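Local coordinates for CD180 antigen (Mus musculus, PDB 3T6Q), which may cooperate with MD-1 and TLR4 in the innate immune response of B cells to bacterial lipopolysaccharide, leading to NF-kappa-B activation, at residues 337-342 with 358-363; 311-316 with 330-335. One frame throughout, in Å; residues are numbered along the deposited sequence.

Contact 1 (337-342 with 358-363). With NAG (2-acetamido-2-deoxy-beta-D-glucopyranose), chain E; MAN (alpha-D-mannopyranose), chain B; NAG (2-acetamido-2-deoxy-beta-D-glucopyranose), chain C; MAN (alpha-D-mannopyranose), chain D.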
ATOM      1  N   LYS A 337       9.731 -38.704   8.683  1.00 18.76           N
ATOM      2  CA  LYS A 337      10.231 -40.063   8.430  1.00 24.01           C
ATOM      3  C   LYS A 337       9.277 -41.012   9.171  1.00 23.37           C
ATOM      4  O   LYS A 337       8.608 -40.602  10.132  1.00 19.99           O
ATOM      5  CB  LYS A 337      11.641 -40.224   9.054  1.00 24.77           C
ATOM      6  CG  LYS A 337      12.710 -39.421   8.354  1.00 37.01           C
ATOM      7  CD  LYS A 337      14.091 -39.727   8.901  1.00 44.41           C
ATOM      8  CE  LYS A 337      15.049 -38.603   8.553  1.00 50.34           C
ATOM      9  NZ  LYS A 337      15.532 -38.647   7.152  1.00 58.58           N
ATOM     10  N   ARG A 338       9.242 -42.277   8.790  1.00 22.36           N
ATOM     11  CA  ARG A 338       8.594 -43.293   9.648  1.00 23.99           C
ATOM     12  C   ARG A 338       9.168 -43.246  11.086  1.00 22.16           C
ATOM     13  O   ARG A 338      10.371 -43.344  11.277  1.00 23.41           O
ATOM     14  CB  ARG A 338       8.860 -44.690   9.025  1.00 27.10           C
ATOM     15  CG  ARG A 338       8.034 -45.857   9.549  1.00 39.59           C
ATOM     16  CD  ARG A 338       8.153 -46.180  11.041  1.00 47.13           C
ATOM     17  NE  ARG A 338       8.211 -47.631  11.326  1.00 55.77           N
ATOM     18  CZ  ARG A 338       7.802 -48.228  12.458  1.00 51.16           C
ATOM     19  NH1 ARG A 338       7.962 -49.541  12.540  1.00 63.89           N
ATOM     20  NH2 ARG A 338       7.216 -47.564  13.490  1.00 23.98           N
ATOM     21  N   LEU A 339       8.329 -43.128  12.102  1.00 19.50           N
ATOM     22  CA  LEU A 339       8.842 -43.002  13.452  1.00 18.34           C
ATOM     23  C   LEU A 339       8.809 -44.366  14.129  1.00 18.64           C
ATOM     24  O   LEU A 339       7.750 -44.957  14.226  1.00 20.24           O
ATOM     25  CB  LEU A 339       7.981 -42.005  14.247  1.00 20.97           C
ATOM     26  CG  LEU A 339       8.427 -41.713  15.698  1.00 20.65           C
ATOM     27  CD1 LEU A 339       9.806 -41.024  15.723  1.00 22.25           C
ATOM     28  CD2 LEU A 339       7.386 -40.857  16.398  1.00 21.97           C
ATOM     29  N   GLU A 340       9.950 -44.843  14.615  1.00 18.12           N
ATOM     30  CA  GLU A 340       9.975 -46.071  15.421  1.00 18.58           C
ATOM     31  C   GLU A 340       9.742 -45.665  16.888  1.00 19.37           C
ATOM     32  O   GLU A 340      10.468 -44.834  17.424  1.00 19.95           O
ATOM     33  CB  GLU A 340      11.355 -46.758  15.249  1.00 18.99           C
ATOM     34  CG  GLU A 340      11.580 -47.889  16.249  1.00 21.15           C
ATOM     35  CD  GLU A 340      10.493 -48.967  16.157  1.00 25.55           C
ATOM     36  OE1 GLU A 340      10.257 -49.491  15.053  1.00 24.55           O
ATOM     37  OE2 GLU A 340       9.862 -49.294  17.188  1.00 25.68           O
ATOM     38  N   LEU A 341       8.777 -46.268  17.551  1.00 17.86           N
ATOM     39  CA  LEU A 341       8.441 -45.858  18.925  1.00 22.78           C
ATOM     40  C   LEU A 341       9.380 -46.474  19.965  1.00 23.22           C
ATOM     41  O   LEU A 341       9.497 -45.979  21.089  1.00 25.75           O
ATOM     42  CB  LEU A 341       7.000 -46.259  19.277  1.00 19.17           C
ATOM     43  CG  LEU A 341       5.876 -45.574  18.469  1.00 21.34           C
ATOM     44  CD1 LEU A 341       4.513 -45.805  19.114  1.00 19.99           C
ATOM     45  CD2 LEU A 341       6.179 -44.078  18.339  1.00 19.65           C
ATOM     46  N   GLY A 342      10.012 -47.572  19.606  1.00 23.61           N
ATOM     47  CA  GLY A 342      10.990 -48.208  20.491  1.00 26.44           C
ATOM     48  C   GLY A 342      10.288 -48.834  21.675  1.00 24.43           C
ATOM     49  O   GLY A 342       9.079 -49.128  21.607  1.00 25.18           O
ATOM     50  N   SER A 358       0.197 -38.953  16.097  1.00 16.68           N
ATOM     51  CA  SER A 358      -0.536 -39.099  14.849  1.00 14.40           C
ATOM     52  C   SER A 358       0.319 -38.823  13.610  1.00 14.39           C
ATOM     53  O   SER A 358       1.317 -38.108  13.686  1.00 14.22           O
ATOM     54  CB  SER A 358      -1.812 -38.246  14.855  1.00 14.44           C
ATOM     55  OG  SER A 358      -1.541 -36.876  14.918  1.00 18.37           O
ATOM     56  N   HIS A 359      -0.085 -39.407  12.479  1.00 13.39           N
ATOM     57  CA  HIS A 359       0.542 -39.078  11.184  1.00 14.33           C
ATOM     58  C   HIS A 359       2.033 -39.374  11.221  1.00 15.32           C
ATOM     59  O   HIS A 359       2.838 -38.642  10.632  1.00 16.09           O
ATOM     60  CB  HIS A 359       0.328 -37.595  10.922  1.00 14.84           C
ATOM     61  CG  HIS A 359      -0.990 -37.254  10.266  1.00 15.55           C
ATOM     62  ND1 HIS A 359      -1.286 -37.632   9.007  1.00 16.03           N
ATOM     63  CD2 HIS A 359      -2.110 -36.589  10.758  1.00 17.28           C
ATOM     64  CE1 HIS A 359      -2.510 -37.167   8.662  1.00 17.94           C
ATOM     65  NE2 HIS A 359      -3.032 -36.538   9.741  1.00 17.54           N
ATOM     66  N   ASP A 360       2.425 -40.458  11.876  1.00 13.52           N
ATOM     67  CA  ASP A 360       3.833 -40.757  12.062  1.00 16.72           C
ATOM     68  C   ASP A 360       4.331 -42.018  11.290  1.00 16.90           C
ATOM     69  O   ASP A 360       5.477 -42.464  11.496  1.00 16.78           O
ATOM     70  CB  ASP A 360       4.123 -40.887  13.562  1.00 14.26           C
ATOM     71  CG  ASP A 360       4.306 -39.512  14.262  1.00 16.29           C
ATOM     72  OD1 ASP A 360       4.560 -38.505  13.595  1.00 13.68           O
ATOM     73  OD2 ASP A 360       4.201 -39.461  15.512  1.00 16.28           O
ATOM     74  N   ASP A 361       3.435 -42.620  10.491  1.00 17.11           N
ATOM     75  CA  ASP A 361       3.656 -43.902   9.817  1.00 20.18           C
ATOM     76  C   ASP A 361       4.139 -44.992  10.754  1.00 20.53           C
ATOM     77  O   ASP A 361       5.025 -45.780  10.392  1.00 21.93           O
ATOM     78  CB  ASP A 361       4.678 -43.738   8.701  1.00 25.02           C
ATOM     79  CG  ASP A 361       4.066 -43.180   7.407  1.00 34.14           C
ATOM     80  OD1 ASP A 361       2.816 -43.252   7.178  1.00 34.24           O
ATOM     81  OD2 ASP A 361       4.866 -42.660   6.602  1.00 44.42           O
ATOM     82  N   ILE A 362       3.629 -45.000  11.988  1.00 17.16           N
ATOM     83  CA  ILE A 362       4.104 -45.941  12.983  1.00 16.44           C
ATOM     84  C   ILE A 362       3.510 -47.291  12.576  1.00 19.88           C
ATOM     85  O   ILE A 362       2.291 -47.369  12.218  1.00 16.83           O
ATOM     86  CB  ILE A 362       3.630 -45.544  14.411  1.00 17.56           C
ATOM     87  CG1 ILE A 362       4.372 -44.262  14.882  1.00 18.26           C
ATOM     88  CG2 ILE A 362       3.754 -46.702  15.405  1.00 16.52           C
ATOM     89  CD1 ILE A 362       3.560 -43.495  15.938  1.00 19.26           C
ATOM     90  N   GLU A 363       4.356 -48.322  12.658  1.00 18.56           N
ATOM     91  CA  GLU A 363       3.943 -49.725  12.375  1.00 21.16           C
ATOM     92  C   GLU A 363       4.527 -50.637  13.470  1.00 20.27           C
ATOM     93  O   GLU A 363       5.691 -50.486  13.855  1.00 21.50           O
ATOM     94  CB  GLU A 363       4.441 -50.168  10.973  1.00 21.68           C
ATOM     95  CG  GLU A 363       3.827 -51.489  10.449  1.00 22.96           C
ATOM     96  CD  GLU A 363       4.558 -52.754  10.932  1.00 32.00           C
ATOM     97  OE1 GLU A 363       3.963 -53.888  10.876  1.00 32.46           O
ATOM     98  OE2 GLU A 363       5.735 -52.632  11.385  1.00 27.95           O
TER
HETATM   99  C1  NAG E   1      -5.801 -36.981  16.579  1.00 17.41           C
HETATM  100  C2  NAG E   1      -6.875 -35.893  16.821  1.00 18.42           C
HETATM  101  C3  NAG E   1      -7.589 -35.548  15.493  1.00 19.44           C
HETATM  102  C4  NAG E   1      -6.584 -35.288  14.374  1.00 16.96           C
HETATM  103  C5  NAG E   1      -5.573 -36.416  14.310  1.00 17.26           C
HETATM  104  C6  NAG E   1      -4.505 -36.257  13.229  1.00 17.54           C
HETATM  105  C7  NAG E   1      -8.253 -35.551  18.833  1.00 22.01           C
HETATM  106  C8  NAG E   1      -9.226 -36.174  19.784  1.00 20.34           C
HETATM  107  N2  NAG E   1      -7.822 -36.330  17.820  1.00 19.11           N
HETATM  108  O3  NAG E   1      -8.380 -34.409  15.709  1.00 20.52           O
HETATM  109  O4  NAG E   1      -7.190 -35.243  13.080  1.00 19.35           O
HETATM  110  O5  NAG E   1      -4.923 -36.578  15.571  1.00 19.37           O
HETATM  111  O6  NAG E   1      -3.544 -35.270  13.607  1.00 17.99           O
HETATM  112  O7  NAG E   1      -7.906 -34.383  19.005  1.00 19.58           O
HETATM  113  C1  MAN B   7      -3.958 -34.457   6.445  1.00 17.99           C
HETATM  114  C2  MAN B   7      -2.762 -34.011   5.598  1.00 20.14           C
HETATM  115  C3  MAN B   7      -2.851 -34.616   4.211  1.00 19.88           C
HETATM  116  C4  MAN B   7      -2.964 -36.137   4.298  1.00 22.81           C
HETATM  117  C5  MAN B   7      -4.230 -36.463   5.103  1.00 21.80           C
HETATM  118  C6  MAN B   7      -4.476 -37.980   5.256  1.00 23.23           C
HETATM  119  O2  MAN B   7      -1.577 -34.535   6.172  1.00 20.69           O
HETATM  120  O3  MAN B   7      -1.713 -34.238   3.448  1.00 20.74           O
HETATM  121  O4  MAN B   7      -3.105 -36.623   2.988  1.00 23.16           O
HETATM  122  O5  MAN B   7      -4.136 -35.858   6.395  1.00 20.25           O
HETATM  123  O6  MAN B   7      -3.300 -38.622   5.702  1.00 24.63           O
HETATM  124  C1  NAG C   2      -7.980 -34.096  12.765  1.00 19.30           C
HETATM  125  C2  NAG C   2      -7.663 -33.753  11.301  1.00 20.34           C
HETATM  126  C3  NAG C   2      -8.590 -32.647  10.785  1.00 21.02           C
HETATM  127  C4  NAG C   2     -10.074 -32.931  11.085  1.00 20.23           C
HETATM  128  C5  NAG C   2     -10.352 -33.548  12.440  1.00 22.31           C
HETATM  129  C6  NAG C   2     -11.713 -34.313  12.385  1.00 23.30           C
HETATM  130  C7  NAG C   2      -5.306 -33.917  10.627  1.00 17.81           C
HETATM  131  C8  NAG C   2      -3.952 -33.232  10.740  1.00 21.53           C
HETATM  132  N2  NAG C   2      -6.300 -33.296  11.242  1.00 20.31           N
HETATM  133  O3  NAG C   2      -8.487 -32.575   9.342  1.00 21.91           O
HETATM  134  O4  NAG C   2     -10.746 -31.670  11.119  1.00 22.22           O
HETATM  135  O5  NAG C   2      -9.356 -34.487  12.864  1.00 20.86           O
HETATM  136  O6  NAG C   2     -11.967 -34.467  13.758  1.00 36.29           O
HETATM  137  O7  NAG C   2      -5.443 -34.976  10.025  1.00 20.47           O
HETATM  138  C1  MAN D   8      -0.544 -33.488   6.214  1.00 18.30           C
HETATM  139  C2  MAN D   8       0.785 -34.168   6.532  1.00 19.29           C
HETATM  140  C3  MAN D   8       0.827 -34.635   8.011  1.00 18.78           C
HETATM  141  C4  MAN D   8       0.478 -33.434   8.922  1.00 17.80           C
HETATM  142  C5  MAN D   8      -0.868 -32.791   8.497  1.00 18.81           C
HETATM  143  C6  MAN D   8      -1.259 -31.570   9.326  1.00 19.28           C
HETATM  144  O2  MAN D   8       1.752 -33.184   6.346  1.00 20.40           O
HETATM  145  O3  MAN D   8       2.127 -35.099   8.295  1.00 19.25           O
HETATM  146  O4  MAN D   8       0.437 -33.824  10.292  1.00 19.50           O
HETATM  147  O5  MAN D   8      -0.844 -32.405   7.120  1.00 18.54           O
HETATM  148  O6  MAN D   8      -0.267 -30.531   9.101  1.00 20.03           O
HETATM  149  O   HOH W   1       7.632 -51.000   9.887  1.00 39.29           O

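Contact 2 (311-316 with 330-335). With MAN (alpha-D-mannopyranose), chain D.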
ATOM      1  N   ASN A 311       8.976 -32.743  12.595  1.00 14.51           N
ATOM      2  CA  ASN A 311      10.429 -32.833  12.605  1.00 15.65           C
ATOM      3  C   ASN A 311      10.857 -34.133  11.924  1.00 15.24           C
ATOM      4  O   ASN A 311      10.026 -34.737  11.224  1.00 17.21           O
ATOM      5  CB  ASN A 311      10.889 -32.692  14.047  1.00 14.22           C
ATOM      6  CG  ASN A 311      10.903 -31.225  14.440  1.00 16.97           C
ATOM      7  OD1 ASN A 311      11.441 -30.419  13.702  1.00 16.71           O
ATOM      8  ND2 ASN A 311      10.171 -30.864  15.486  1.00 16.05           N
ATOM      9  N   LYS A 312      12.090 -34.600  12.151  1.00 18.05           N
ATOM     10  CA  LYS A 312      12.575 -35.749  11.401  1.00 17.97           C
ATOM     11  C   LYS A 312      13.320 -36.754  12.258  1.00 19.98           C
ATOM     12  O   LYS A 312      14.376 -37.217  11.899  1.00 18.22           O
ATOM     13  CB  LYS A 312      13.361 -35.362  10.123  1.00 23.90           C
ATOM     14  CG  LYS A 312      14.297 -34.201  10.297  1.00 29.80           C
ATOM     15  CD  LYS A 312      14.979 -33.754   8.992  1.00 37.28           C
ATOM     16  CE  LYS A 312      16.288 -33.018   9.348  1.00 41.33           C
ATOM     17  NZ  LYS A 312      16.979 -32.420   8.167  1.00 42.14           N
ATOM     18  N   PHE A 313      12.728 -37.115  13.384  1.00 15.38           N
ATOM     19  CA  PHE A 313      13.292 -38.176  14.237  1.00 19.96           C
ATOM     20  C   PHE A 313      13.152 -39.512  13.554  1.00 20.13           C
ATOM     21  O   PHE A 313      12.170 -39.729  12.808  1.00 22.54           O
ATOM     22  CB  PHE A 313      12.532 -38.239  15.578  1.00 16.33           C
ATOM     23  CG  PHE A 313      12.560 -36.915  16.333  1.00 17.36           C
ATOM     24  CD1 PHE A 313      13.735 -36.471  16.945  1.00 18.41           C
ATOM     25  CD2 PHE A 313      11.432 -36.088  16.363  1.00 20.34           C
ATOM     26  CE1 PHE A 313      13.773 -35.222  17.581  1.00 21.85           C
ATOM     27  CE2 PHE A 313      11.452 -34.857  17.004  1.00 21.21           C
ATOM     28  CZ  PHE A 313      12.620 -34.418  17.617  1.00 19.34           C
ATOM     29  N   GLU A 314      14.089 -40.417  13.826  0.50 18.20           N
ATOM     30  CA  GLU A 314      13.962 -41.810  13.378  0.50 20.44           C
ATOM     31  C   GLU A 314      13.327 -42.661  14.456  0.50 18.46           C
ATOM     32  O   GLU A 314      12.630 -43.630  14.173  0.50 17.25           O
ATOM     33  CB  GLU A 314      15.341 -42.388  13.042  0.50 21.00           C
ATOM     34  CG  GLU A 314      15.943 -41.726  11.811  0.50 26.77           C
ATOM     35  CD  GLU A 314      17.445 -41.942  11.708  0.50 32.12           C
ATOM     36  OE1 GLU A 314      17.955 -42.959  12.244  0.50 33.92           O
ATOM     37  OE2 GLU A 314      18.114 -41.082  11.089  0.50 36.77           O
ATOM     38  N   ASN A 315      13.593 -42.302  15.701  0.50 17.81           N
ATOM     39  CA  ASN A 315      13.168 -43.117  16.836  0.50 18.17           C
ATOM     40  C   ASN A 315      12.635 -42.155  17.906  0.50 18.67           C
ATOM     41  O   ASN A 315      13.084 -41.012  17.993  0.50 18.12           O
ATOM     42  CB  ASN A 315      14.381 -43.955  17.336  0.50 18.29           C
ATOM     43  CG  ASN A 315      13.994 -45.104  18.265  0.50 18.06           C
ATOM     44  OD1 ASN A 315      14.332 -46.263  18.006  0.50 20.53           O
ATOM     45  ND2 ASN A 315      13.307 -44.793  19.347  0.50 15.86           N
ATOM     46  N   LEU A 316      11.676 -42.618  18.700  1.00 17.66           N
ATOM     47  CA  LEU A 316      11.165 -41.848  19.835  1.00 21.25           C
ATOM     48  C   LEU A 316      12.214 -41.655  20.938  1.00 20.22           C
ATOM     49  O   LEU A 316      12.209 -40.635  21.614  1.00 22.35           O
ATOM     50  CB  LEU A 316       9.946 -42.509  20.461  1.00 21.00           C
ATOM     51  CG  LEU A 316       8.636 -41.750  20.734  1.00 29.96           C
ATOM     52  CD1 LEU A 316       7.848 -42.455  21.824  1.00 22.33           C
ATOM     53  CD2 LEU A 316       8.697 -40.248  20.961  1.00 24.98           C
ATOM     54  N   LEU A 330       2.531 -33.896  25.344  1.00 17.67           N
ATOM     55  CA  LEU A 330       3.594 -34.104  24.343  1.00 18.09           C
ATOM     56  C   LEU A 330       2.945 -34.396  22.989  1.00 18.07           C
ATOM     57  O   LEU A 330       2.168 -35.333  22.881  1.00 17.21           O
ATOM     58  CB  LEU A 330       4.480 -35.309  24.742  1.00 17.62           C
ATOM     59  CG  LEU A 330       5.563 -35.695  23.684  1.00 20.23           C
ATOM     60  CD1 LEU A 330       6.569 -34.550  23.476  1.00 19.19           C
ATOM     61  CD2 LEU A 330       6.295 -36.940  24.149  1.00 21.87           C
ATOM     62  N   SER A 331       3.265 -33.569  21.981  1.00 18.14           N
ATOM     63  CA  SER A 331       2.786 -33.738  20.615  1.00 19.01           C
ATOM     64  C   SER A 331       3.936 -33.949  19.688  1.00 18.03           C
ATOM     65  O   SER A 331       4.871 -33.134  19.662  1.00 17.19           O
ATOM     66  CB  SER A 331       2.064 -32.469  20.158  1.00 18.29           C
ATOM     67  OG  SER A 331       0.930 -32.325  20.964  1.00 24.37           O
ATOM     68  N   ILE A 332       3.922 -35.064  18.973  1.00 15.04           N
ATOM     69  CA  ILE A 332       4.968 -35.308  17.991  1.00 19.71           C
ATOM     70  C   ILE A 332       4.226 -35.918  16.824  1.00 18.90           C
ATOM     71  O   ILE A 332       4.288 -37.104  16.592  1.00 21.03           O
ATOM     72  CB  ILE A 332       6.053 -36.297  18.481  1.00 20.77           C
ATOM     73  CG1 ILE A 332       6.573 -35.909  19.851  1.00 25.20           C
ATOM     74  CG2 ILE A 332       7.228 -36.301  17.489  1.00 19.18           C
ATOM     75  CD1 ILE A 332       7.466 -36.969  20.473  1.00 28.78           C
ATOM     76  N   LYS A 333       3.496 -35.101  16.114  1.00 18.05           N
ATOM     77  CA  LYS A 333       2.701 -35.647  14.999  1.00 20.93           C
ATOM     78  C   LYS A 333       3.252 -35.159  13.668  1.00 18.23           C
ATOM     79  O   LYS A 333       3.987 -34.161  13.630  1.00 19.12           O
ATOM     80  CB  LYS A 333       1.237 -35.236  15.153  1.00 22.72           C
ATOM     81  CG  LYS A 333       0.938 -33.884  14.531  1.00 22.98           C
ATOM     82  CD  LYS A 333      -0.555 -33.770  14.174  1.00 26.81           C
ATOM     83  CE  LYS A 333      -0.868 -32.407  13.587  1.00 26.55           C
ATOM     84  NZ  LYS A 333      -0.648 -31.372  14.648  1.00 28.80           N
ATOM     85  N   GLY A 334       2.934 -35.863  12.578  1.00 15.92           N
ATOM     86  CA  GLY A 334       3.455 -35.471  11.250  1.00 15.53           C
ATOM     87  C   GLY A 334       4.972 -35.520  11.089  1.00 16.76           C
ATOM     88  O   GLY A 334       5.518 -34.735  10.300  1.00 15.71           O
ATOM     89  N   ASN A 335       5.658 -36.349  11.884  1.00 15.57           N
ATOM     90  CA  ASN A 335       7.111 -36.605  11.687  1.00 16.04           C
ATOM     91  C   ASN A 335       7.385 -36.988  10.225  1.00 18.08           C
ATOM     92  O   ASN A 335       6.602 -37.750   9.639  1.00 16.05           O
ATOM     93  CB  ASN A 335       7.546 -37.782  12.556  1.00 15.71           C
ATOM     94  CG  ASN A 335       9.043 -37.827  12.772  1.00 17.87           C
ATOM     95  OD1 ASN A 335       9.589 -37.028  13.512  1.00 16.21           O
ATOM     96  ND2 ASN A 335       9.702 -38.801  12.160  1.00 16.47           N
TER
HETATM   97  C1  MAN D   8      -0.544 -33.488   6.214  1.00 18.30           C
HETATM   98  C2  MAN D   8       0.785 -34.168   6.532  1.00 19.29           C
HETATM   99  C3  MAN D   8       0.827 -34.635   8.011  1.00 18.78           C
HETATM  100  C4  MAN D   8       0.478 -33.434   8.922  1.00 17.80           C
HETATM  101  C5  MAN D   8      -0.868 -32.791   8.497  1.00 18.81           C
HETATM  102  C6  MAN D   8      -1.259 -31.570   9.326  1.00 19.28           C
HETATM  103  O2  MAN D   8       1.752 -33.184   6.346  1.00 20.40           O
HETATM  104  O3  MAN D   8       2.127 -35.099   8.295  1.00 19.25           O
HETATM  105  O4  MAN D   8       0.437 -33.824  10.292  1.00 19.50           O
HETATM  106  O5  MAN D   8      -0.844 -32.405   7.120  1.00 18.54           O
HETATM  107  O6  MAN D   8      -0.267 -30.531   9.101  1.00 20.03           O
HETATM  108  O   HOH W   2       8.053 -34.786  14.372  1.00 13.79           O

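Contact 1 (337-342 with 358-363)
The amide of Leu-339 meets the carbonyl of Asp-360 in the backbone-to-backbone hydrogen bond across this contact, N to O 3.0 Å. Beside it the Arg-338 guanidinium reaches across to the backbone of Glu-363. CG lies anti to the backbone N (chi1 -166°), running past the Asp-361 carbonyl, and bends at chi2 and chi3 carry the chain on. NH1 makes a weak, bent bond to Glu-363 O at 2.8 Å, while Glu-363 N sits over one face of the group. NH2 turns back to Leu-339 O at 2.8 Å, from above that carbonyl's plane, which helps to set the group's rotation. The carboxylates of Glu-340 and, at longer range, Glu-363 add charge attraction from outside the guanidinium plane, and a water links NH1 to Glu-363 OE2. Inward, Leu-341 crosses Ile-362 at about a right angle, CD2 to CD1 3.6 Å, and Leu-339 CD2 lies against Asp-360 OD2, whose partner oxygen OD1 accepts from Asn-335 N. Beyond the contact proper, His-359 NE2 donates to O7 of the chain C N-acetylglucosamine at 2.9 Å, and the chain D mannose lies over one ring face; both sugars belong to the protein's own glycan. Both segments are loops of successive leucine-rich repeats, one after strand 329-331, the other after strand 354-356; Asn-386 OD1, beyond strand 380-382, accepts from the backbone N-H groups of Asp-360 and Ile-362.

Contact 2 (311-316 with 330-335)
Asn-335 turns its side-chain amide to the backbone of Phe-313 and bonds it twice. ND2 donates to Phe-313 O at 2.7 Å, and OD1 receives Phe-313 N at 3.1 Å; in each bond the donor lies in the plane of the accepting carbonyl, on a lone pair. CG stands anti to the backbone N (chi1 -161°), which carries the amide toward the 311-316 loop. A water gives OD1 a further partner, donating to it at 2.9 Å while accepting from Asn-311 N. OD1 also comes within 3.3 Å of Asn-311 O, two acceptors side by side, so the N-H of Phe-313 and the water presumably offset their repulsion. The Phe-313 ring is only 13° from the amide plane, its CD2 3.5 Å from Asn-335 OD1. Apolar packing is tight at one point, where Leu-316 CD2 meets Ile-332 CD1 at 3.5 Å, and slacker where Ile-332 CG2 approaches Phe-313 CD2 at 4.4 Å. The outer side is looser: Lys-312 and Glu-314 turn away from the other segment, as does Lys-333, which passes the chain D mannose and forms a salt bridge through NZ with an acidic side chain of another protein chain. Gly-334 has no CB to meet that mannose, whose O3 comes to 3.3 Å from its CA. ND2 also donates to Lys-337 O, giving the amide nitrogen two backbone acceptors. The buried amide is thus satisfied by backbone groups and a water, as in the asparagine ladder of leucine-rich repeats, where the side chain holds one solenoid turn to the next.

Going from the N terminus, contact 2 closes first, joining 311-316 of LRR 10 to 330-335 of LRR 11 around a short loop that leads into strand 329-331. The chain then leaves 330-335 almost directly into 337-342, which opens contact 1 and meets 358-363 of LRR 12 after passing through strand 354-356. The two closures follow in series, neither nested nor crossed, with centres 7 Å apart. They also touch: Glu-340 O and Leu-316 N probably hydrogen-bond, as do Asp-360 OD1 and Asn-335 N. Three consecutive repeats are thereby tied together just after their strands, and the chain D mannose touches both contacts.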